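Long-range contact in EIAV protease (Equine infectious anemia virus, PDB 1FMB), which probably cleaves the viral polyprotein as a dimeric aspartic protease, and is captured here with a peptide-like inhibitor in its active site: residues 29-33 with 79-83. The protein carries 1 engineered substitution. Residues are numbered along the deposited sequence; the frame is centred on the assembly and turned at random.
Sequences DTSVL and RMLVA. With HYB ([2-(2-methyl-propane-2-sulfonylmethyl)-3-naphthalen-1-yl-propionyl-valinyl]-phenylalaninol), chain B.
Three backbone hydrogen bonds join residues 29-33 to 79-83 and illustrate how a retroviral aspartic protease ties the chain just after its catalytic DTG turn to its sheet. L33 N donates to L81 O (2.7 Å, nearly linear at 174°), L81 N to S31 O (3.2 Å) and A83 N to L33 O (3.0 Å). This alternation is that of parallel strands, in register V32-L81 and L33-V82 with CA atoms 4.7 and 4.8 Å apart, but the pairing is short: the directions CA 30 to 33 and CA 80 to 83 differ by 65°. V32 (phi/psi -138/130), L33, L81 and V82 are extended. CA-H...O approaches, V32 CA to L81 O (3.4 Å) and V82 CA to L33 O (3.1 Å), reinforce the pairing. Beyond S31, T30 is extended, whereas D29 (-68/-25) turns off toward the inhibitor HYB, its N donating to HYB O33 (2.8 Å).

Paired side chains alternate across the sheet. On one face V32 (t) sets CG1 3.9 Å from A83 CB and CG2 4.3 Å from L81 CB. The loop residue T30 holds CG2 3.7 Å from CD1 of L81 (m, t) and from HYB C37. On the other face L33 (t, p) places CD2 4.1 Å from V82 CG2. M80 lays CE along the backbone, 3.9 Å from V32 C and L33 N. The chemistry thus divides: main-chain bonds and apolar contacts fix V32 and L33 in the buried sheet; S31 O joins the pairing while its OG is hydrogen-bonded to D93 OD1 and G91 N; D29 directs its carboxylate to salt bridges with R92 and R8 of the second subunit.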
loop_
_atom_site.group_PDB
_atom_site.type_symbol
_atom_site.label_atom_id
_atom_site.label_comp_id
_atom_site.label_asym_id
_atom_site.label_seq_id
_atom_site.Cartn_x
_atom_site.Cartn_y
_atom_site.Cartn_z
ATOM N N ASP A 29 2.405 -6.155 -3.415
ATOM C CA ASP A 29 3.507 -6.983 -3.920
ATOM C C ASP A 29 3.685 -6.931 -5.427
ATOM O O ASP A 29 4.797 -7.103 -5.920
ATOM C CB ASP A 29 3.308 -8.468 -3.633
ATOM C CG ASP A 29 3.339 -8.812 -2.155
ATOM O OD1 ASP A 29 3.795 -8.032 -1.285
ATOM O OD2 ASP A 29 2.964 -9.990 -1.887
ATOM N N THR A 30 2.559 -6.605 -6.058
ATOM C CA THR A 30 2.560 -6.606 -7.505
ATOM C C THR A 30 1.678 -5.483 -7.990
ATOM O O THR A 30 0.952 -4.796 -7.267
ATOM C CB THR A 30 2.047 -8.033 -7.901
ATOM O OG1 THR A 30 2.246 -8.140 -9.315
ATOM C CG2 THR A 30 0.575 -8.185 -7.572
ATOM N N SER A 31 1.847 -5.150 -9.246
ATOM C CA SER A 31 1.141 -3.982 -9.854
ATOM C C SER A 31 -0.181 -4.408 -10.511
ATOM O O SER A 31 -0.226 -5.462 -11.138
ATOM C CB SER A 31 2.104 -3.474 -10.876
ATOM O OG SER A 31 3.273 -2.907 -10.286
ATOM N N VAL A 32 -1.186 -3.553 -10.434
ATOM C CA VAL A 32 -2.507 -3.867 -10.964
ATOM C C VAL A 32 -3.119 -2.684 -11.700
ATOM O O VAL A 32 -3.193 -1.552 -11.252
ATOM C CB VAL A 32 -3.433 -4.152 -9.746
ATOM C CG1 VAL A 32 -4.793 -4.704 -10.253
ATOM C CG2 VAL A 32 -2.800 -5.258 -8.885
ATOM N N LEU A 33 -3.572 -2.973 -12.896
ATOM C CA LEU A 33 -4.266 -1.943 -13.710
ATOM C C LEU A 33 -5.762 -2.198 -13.448
ATOM O O LEU A 33 -6.260 -3.354 -13.443
ATOM C CB LEU A 33 -3.845 -2.423 -15.081
ATOM C CG LEU A 33 -4.034 -1.684 -16.378
ATOM C CD1 LEU A 33 -3.402 -0.291 -16.228
ATOM C CD2 LEU A 33 -3.397 -2.533 -17.473
ATOM N N ARG A 79 4.490 -7.771 -17.270
ATOM C CA ARG A 79 3.106 -8.133 -17.258
ATOM C C ARG A 79 2.478 -7.403 -16.063
ATOM O O ARG A 79 3.163 -7.207 -15.042
ATOM C CB ARG A 79 2.815 -9.611 -17.098
ATOM C CG ARG A 79 2.892 -10.273 -18.471
ATOM C CD ARG A 79 1.702 -11.196 -18.628
ATOM N NE ARG A 79 2.070 -12.401 -19.357
ATOM C CZ ARG A 79 1.709 -13.606 -18.900
ATOM N NH1 ARG A 79 1.031 -13.794 -17.772
ATOM N NH2 ARG A 79 2.076 -14.669 -19.610
ATOM N N MET A 80 1.232 -6.965 -16.168
ATOM C CA MET A 80 0.560 -6.305 -15.079
ATOM C C MET A 80 -0.762 -7.070 -14.887
ATOM O O MET A 80 -1.301 -7.553 -15.886
ATOM C CB MET A 80 0.110 -4.884 -15.431
ATOM C CG MET A 80 1.157 -3.871 -15.004
ATOM S SD MET A 80 0.658 -2.180 -15.338
ATOM C CE MET A 80 -0.124 -1.534 -13.848
ATOM N N LEU A 81 -1.225 -7.167 -13.654
ATOM C CA LEU A 81 -2.530 -7.810 -13.471
ATOM C C LEU A 81 -3.615 -6.795 -13.791
ATOM O O LEU A 81 -3.375 -5.551 -13.814
ATOM C CB LEU A 81 -2.712 -8.208 -11.993
ATOM C CG LEU A 81 -1.604 -9.149 -11.487
ATOM C CD1 LEU A 81 -1.862 -9.534 -10.039
ATOM C CD2 LEU A 81 -1.553 -10.386 -12.376
ATOM N N VAL A 82 -4.827 -7.214 -14.129
ATOM C CA VAL A 82 -5.978 -6.329 -14.408
ATOM C C VAL A 82 -7.122 -6.735 -13.454
ATOM O O VAL A 82 -7.431 -7.936 -13.302
ATOM C CB VAL A 82 -6.436 -6.426 -15.868
ATOM C CG1 VAL A 82 -7.581 -5.455 -16.042
ATOM C CG2 VAL A 82 -5.263 -6.160 -16.817
ATOM N N ALA A 83 -7.736 -5.810 -12.730
ATOM C CA ALA A 83 -8.820 -6.184 -11.795
ATOM C C ALA A 83 -9.780 -5.061 -11.552
ATOM O O ALA A 83 -9.454 -3.877 -11.812
ATOM C CB ALA A 83 -8.177 -6.686 -10.475
HETATM S S1 HYB B . -1.370 -10.697 -3.291
HETATM O O2 HYB B . -2.352 -11.514 -2.635
HETATM O O3 HYB B . -1.818 -9.678 -4.184
HETATM C C4 HYB B . -1.987 -11.762 3.099
HETATM C C5 HYB B . -2.674 -11.573 1.938
HETATM C C6 HYB B . -2.211 -10.600 0.966
HETATM C C7 HYB B . -1.094 -9.880 1.205
HETATM C C8 HYB B . -0.321 -10.055 2.477
HETATM C C9 HYB B . -0.798 -11.009 3.385
HETATM C C10 HYB B . -0.091 -11.241 4.614
HETATM C C11 HYB B . 1.036 -10.514 4.894
HETATM C C12 HYB B . 1.515 -9.538 3.977
HETATM C C13 HYB B . 0.834 -9.321 2.776
HETATM O O14 HYB B . -0.886 -2.561 1.284
HETATM C C15 HYB B . -2.315 -2.241 1.113
HETATM N N16 HYB B . -2.462 -4.313 -0.147
HETATM C C17 HYB B . -3.025 -3.621 1.025
HETATM C C18 HYB B . -2.743 -4.493 2.271
HETATM C C19 HYB B . -3.560 -5.745 2.519
HETATM C C20 HYB B . -3.140 -7.026 2.143
HETATM C C21 HYB B . -3.877 -8.182 2.429
HETATM C C22 HYB B . -5.091 -8.054 3.113
HETATM C C23 HYB B . -5.520 -6.793 3.522
HETATM C C24 HYB B . -4.770 -5.651 3.228
HETATM N N25 HYB B . -2.229 -6.874 -1.790
HETATM C C26 HYB B . -2.376 -5.489 -2.309
HETATM C C27 HYB B . -3.236 -4.778 -1.195
HETATM O O28 HYB B . -4.440 -4.581 -1.250
HETATM C C29 HYB B . -3.017 -5.403 -3.716
HETATM C C30 HYB B . -3.462 -3.968 -4.042
HETATM C C31 HYB B . -1.969 -5.947 -4.715
HETATM C C32 HYB B . -1.058 -7.569 -1.792
HETATM O O33 HYB B . 0.009 -7.096 -2.201
HETATM C C34 HYB B . -1.124 -8.974 -1.155
HETATM C C35 HYB B . -0.524 -8.804 0.264
HETATM C C36 HYB B . -0.345 -10.047 -1.981
HETATM C C37 HYB B . 0.772 -10.973 -5.080
HETATM C C38 HYB B . -0.271 -11.795 -4.281
HETATM C C39 HYB B . -1.200 -12.473 -5.317
HETATM C C40 HYB B . 0.393 -12.850 -3.364
#